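Local atomic coordinates of aminofutalosine deaminase (Helicobacter pylori, PDB entry 7LKJ), a protein that probably deaminates aminofutalosine, and adenosine to inosine, as a metal-dependent hydrolase of the amidohydrolase family. Residues A190-A195 / L217-F222. Numbering follows the deposited sequence.
Sequences ALAVHA and LLSTHF. With FE (Fe (III) ion), chain E.
His221 meets the carbonyl oxygen of His194 with the ND1 edge of its ring and the iron with NE2, and its side chain is easiest to follow outward from the backbone. His221 CB rests 3.3 Å from His194 O, and CG lies 3.5 Å from that oxygen. The first torsion (chi1 -51°) carries the ring over beside the backbone N, and the second (chi2 69°) turns the ND1 edge to His194 O. His221 N donates to His194 O at 3.1 Å; ND1 adds a weak, bent bond, with the oxygen near the plane of the ring. Two N-H groups of one residue thus converge on a single acceptor, which would help fix the ring's rotation. Beyond ND1, His221 CE1 is 4.1 Å from His194 O. CD2 of His221 is on the metal side, 2.8 Å from the iron without being a ligand atom, and NE2 is bonded to the iron(III) ion at 2.3 Å. His79 binds the same metal through its own NE2. The rings of His194 and His221 stand obliquely to each other, and ND1 of His194 is hydrogen-bonded to Ser198 OG.

This histidine sits at the C-terminal end of a barrel strand, where TIM-barrel amidohydrolases gather their metal ligands. Strands 187-193 and 218-222 are parallel neighbours, joined through helix 201-214 as a beta-alpha-beta unit. Farther back, Leu191 N donates to Leu217 O at 3.0 Å and Val193 N to Ser219 O; the intervening bond from Ser219 N to Leu191 O is weak. Val193 and Thr220 lie side by side on the face covered by helix 201-214, where Val193 packs on Ala204 and Val207. Thr220 OG1 is hydrogen-bonded to Tyr262 OH. Ala192 and Ser219 point to the other face, Ala192 CB and Ser219 OG 3.7 Å apart.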
ATOM      1  N   ALA A 190     -11.283  13.602 -26.144  1.00 30.57           N
ATOM      2  CA  ALA A 190     -12.233  14.088 -25.156  1.00 30.25           C
ATOM      3  C   ALA A 190     -11.759  15.445 -24.652  1.00 33.61           C
ATOM      4  O   ALA A 190     -10.731  15.970 -25.090  1.00 35.77           O
ATOM      5  CB  ALA A 190     -12.405  13.084 -24.012  1.00 28.04           C
ATOM      6  N   LEU A 191     -12.517  16.014 -23.719  1.00 32.61           N
ATOM      7  CA  LEU A 191     -12.239  17.339 -23.190  1.00 30.81           C
ATOM      8  C   LEU A 191     -12.437  17.315 -21.684  1.00 30.74           C
ATOM      9  O   LEU A 191     -13.285  16.585 -21.166  1.00 30.83           O
ATOM     10  CB  LEU A 191     -13.141  18.404 -23.828  1.00 31.32           C
ATOM     11  CG  LEU A 191     -12.732  18.872 -25.225  1.00 33.98           C
ATOM     12  CD1 LEU A 191     -13.912  19.494 -25.951  1.00 36.08           C
ATOM     13  CD2 LEU A 191     -11.575  19.850 -25.148  1.00 34.41           C
ATOM     14  N   ALA A 192     -11.648  18.125 -20.981  1.00 30.46           N
ATOM     15  CA  ALA A 192     -11.647  18.120 -19.527  1.00 30.06           C
ATOM     16  C   ALA A 192     -11.732  19.537 -18.981  1.00 29.22           C
ATOM     17  O   ALA A 192     -11.119  20.462 -19.521  1.00 27.91           O
ATOM     18  CB  ALA A 192     -10.392  17.430 -18.977  1.00 29.87           C
ATOM     19  N   VAL A 193     -12.505  19.691 -17.910  1.00 29.63           N
ATOM     20  CA  VAL A 193     -12.561  20.914 -17.118  1.00 32.68           C
ATOM     21  C   VAL A 193     -11.830  20.630 -15.814  1.00 34.42           C
ATOM     22  O   VAL A 193     -12.178  19.685 -15.097  1.00 34.44           O
ATOM     23  CB  VAL A 193     -14.008  21.359 -16.860  1.00 34.52           C
ATOM     24  CG1 VAL A 193     -14.041  22.518 -15.876  1.00 38.77           C
ATOM     25  CG2 VAL A 193     -14.689  21.738 -18.165  1.00 32.81           C
ATOM     26  N   HIS A 194     -10.810  21.435 -15.513  1.00 35.17           N
ATOM     27  CA  HIS A 194      -9.888  21.138 -14.421  1.00 36.56           C
ATOM     28  C   HIS A 194     -10.591  20.945 -13.081  1.00 38.04           C
ATOM     29  O   HIS A 194     -10.706  19.814 -12.599  1.00 39.84           O
ATOM     30  CB  HIS A 194      -8.836  22.241 -14.295  1.00 39.26           C
ATOM     31  CG  HIS A 194      -7.741  21.921 -13.326  1.00 43.17           C
ATOM     32  ND1 HIS A 194      -7.776  22.317 -12.007  1.00 44.28           N
ATOM     33  CD2 HIS A 194      -6.581  21.239 -13.484  1.00 44.24           C
ATOM     34  CE1 HIS A 194      -6.684  21.896 -11.393  1.00 44.39           C
ATOM     35  NE2 HIS A 194      -5.943  21.240 -12.267  1.00 44.23           N
ATOM     36  N   ALA A 195     -11.054  22.029 -12.466  1.00 38.43           N
ATOM     37  CA  ALA A 195     -11.601  21.959 -11.120  1.00 37.87           C
ATOM     38  C   ALA A 195     -12.556  23.126 -10.918  1.00 39.30           C
ATOM     39  O   ALA A 195     -12.544  24.083 -11.703  1.00 43.86           O
ATOM     40  CB  ALA A 195     -10.482  21.988 -10.066  1.00 36.30           C
ATOM     41  N   LEU A 217     -16.278  13.035 -24.505  1.00 34.10           N
ATOM     42  CA  LEU A 217     -16.400  12.780 -23.078  1.00 33.36           C
ATOM     43  C   LEU A 217     -15.878  13.957 -22.264  1.00 35.55           C
ATOM     44  O   LEU A 217     -15.011  14.715 -22.707  1.00 28.06           O
ATOM     45  CB  LEU A 217     -15.642  11.508 -22.695  1.00 32.86           C
ATOM     46  CG  LEU A 217     -16.343  10.152 -22.829  1.00 31.69           C
ATOM     47  CD1 LEU A 217     -17.248  10.076 -24.054  1.00 30.23           C
ATOM     48  CD2 LEU A 217     -15.316   9.030 -22.854  1.00 30.82           C
ATOM     49  N   LEU A 218     -16.420  14.104 -21.058  1.00 34.25           N
ATOM     50  CA  LEU A 218     -16.008  15.137 -20.120  1.00 33.32           C
ATOM     51  C   LEU A 218     -15.473  14.473 -18.860  1.00 35.45           C
ATOM     52  O   LEU A 218     -16.135  13.608 -18.282  1.00 39.79           O
ATOM     53  CB  LEU A 218     -17.164  16.074 -19.768  1.00 32.55           C
ATOM     54  CG  LEU A 218     -17.818  16.864 -20.901  1.00 36.01           C
ATOM     55  CD1 LEU A 218     -19.299  16.973 -20.653  1.00 36.86           C
ATOM     56  CD2 LEU A 218     -17.202  18.247 -21.008  1.00 38.76           C
ATOM     57  N   SER A 219     -14.264  14.844 -18.461  1.00 33.94           N
ATOM     58  CA  SER A 219     -13.743  14.478 -17.154  1.00 33.60           C
ATOM     59  C   SER A 219     -13.457  15.747 -16.367  1.00 36.57           C
ATOM     60  O   SER A 219     -13.150  16.795 -16.942  1.00 37.03           O
ATOM     61  CB  SER A 219     -12.477  13.627 -17.257  1.00 34.71           C
ATOM     62  OG  SER A 219     -11.320  14.423 -17.086  1.00 37.78           O
ATOM     63  N   THR A 220     -13.562  15.648 -15.046  1.00 40.01           N
ATOM     64  CA  THR A 220     -13.304  16.804 -14.203  1.00 41.21           C
ATOM     65  C   THR A 220     -12.956  16.331 -12.800  1.00 41.23           C
ATOM     66  O   THR A 220     -13.420  15.280 -12.347  1.00 41.55           O
ATOM     67  CB  THR A 220     -14.506  17.763 -14.178  1.00 41.52           C
ATOM     68  OG1 THR A 220     -14.080  19.056 -13.732  1.00 43.13           O
ATOM     69  CG2 THR A 220     -15.612  17.248 -13.265  1.00 40.36           C
ATOM     70  N   HIS A 221     -12.109  17.108 -12.132  1.00 40.37           N
ATOM     71  CA  HIS A 221     -11.778  16.881 -10.732  1.00 40.12           C
ATOM     72  C   HIS A 221     -12.788  17.641  -9.882  1.00 38.72           C
ATOM     73  O   HIS A 221     -12.942  18.858 -10.036  1.00 40.93           O
ATOM     74  CB  HIS A 221     -10.354  17.342 -10.421  1.00 41.71           C
ATOM     75  CG  HIS A 221      -9.318  16.801 -11.358  1.00 43.73           C
ATOM     76  ND1 HIS A 221      -9.234  17.184 -12.679  1.00 44.62           N
ATOM     77  CD2 HIS A 221      -8.312  15.918 -11.159  1.00 44.55           C
ATOM     78  CE1 HIS A 221      -8.227  16.554 -13.256  1.00 44.67           C
ATOM     79  NE2 HIS A 221      -7.649  15.780 -12.354  1.00 44.41           N
ATOM     80  N   PHE A 222     -13.475  16.932  -8.992  1.00 34.87           N
ATOM     81  CA  PHE A 222     -14.557  17.518  -8.213  1.00 33.82           C
ATOM     82  C   PHE A 222     -14.351  17.247  -6.732  1.00 36.10           C
ATOM     83  O   PHE A 222     -14.077  16.109  -6.339  1.00 36.56           O
ATOM     84  CB  PHE A 222     -15.911  16.965  -8.668  1.00 29.54           C
ATOM     85  CG  PHE A 222     -17.087  17.607  -7.992  1.00 27.86           C
ATOM     86  CD1 PHE A 222     -17.349  18.955  -8.168  1.00 26.49           C
ATOM     87  CD2 PHE A 222     -17.934  16.863  -7.188  1.00 29.44           C
ATOM     88  CE1 PHE A 222     -18.432  19.551  -7.551  1.00 26.46           C
ATOM     89  CE2 PHE A 222     -19.019  17.452  -6.567  1.00 29.61           C
ATOM     90  CZ  PHE A 222     -19.268  18.799  -6.749  1.00 29.52           C
TER
HETATM   91 FE    FE E 501      -6.215  14.099 -11.625  1.00 61.88          FE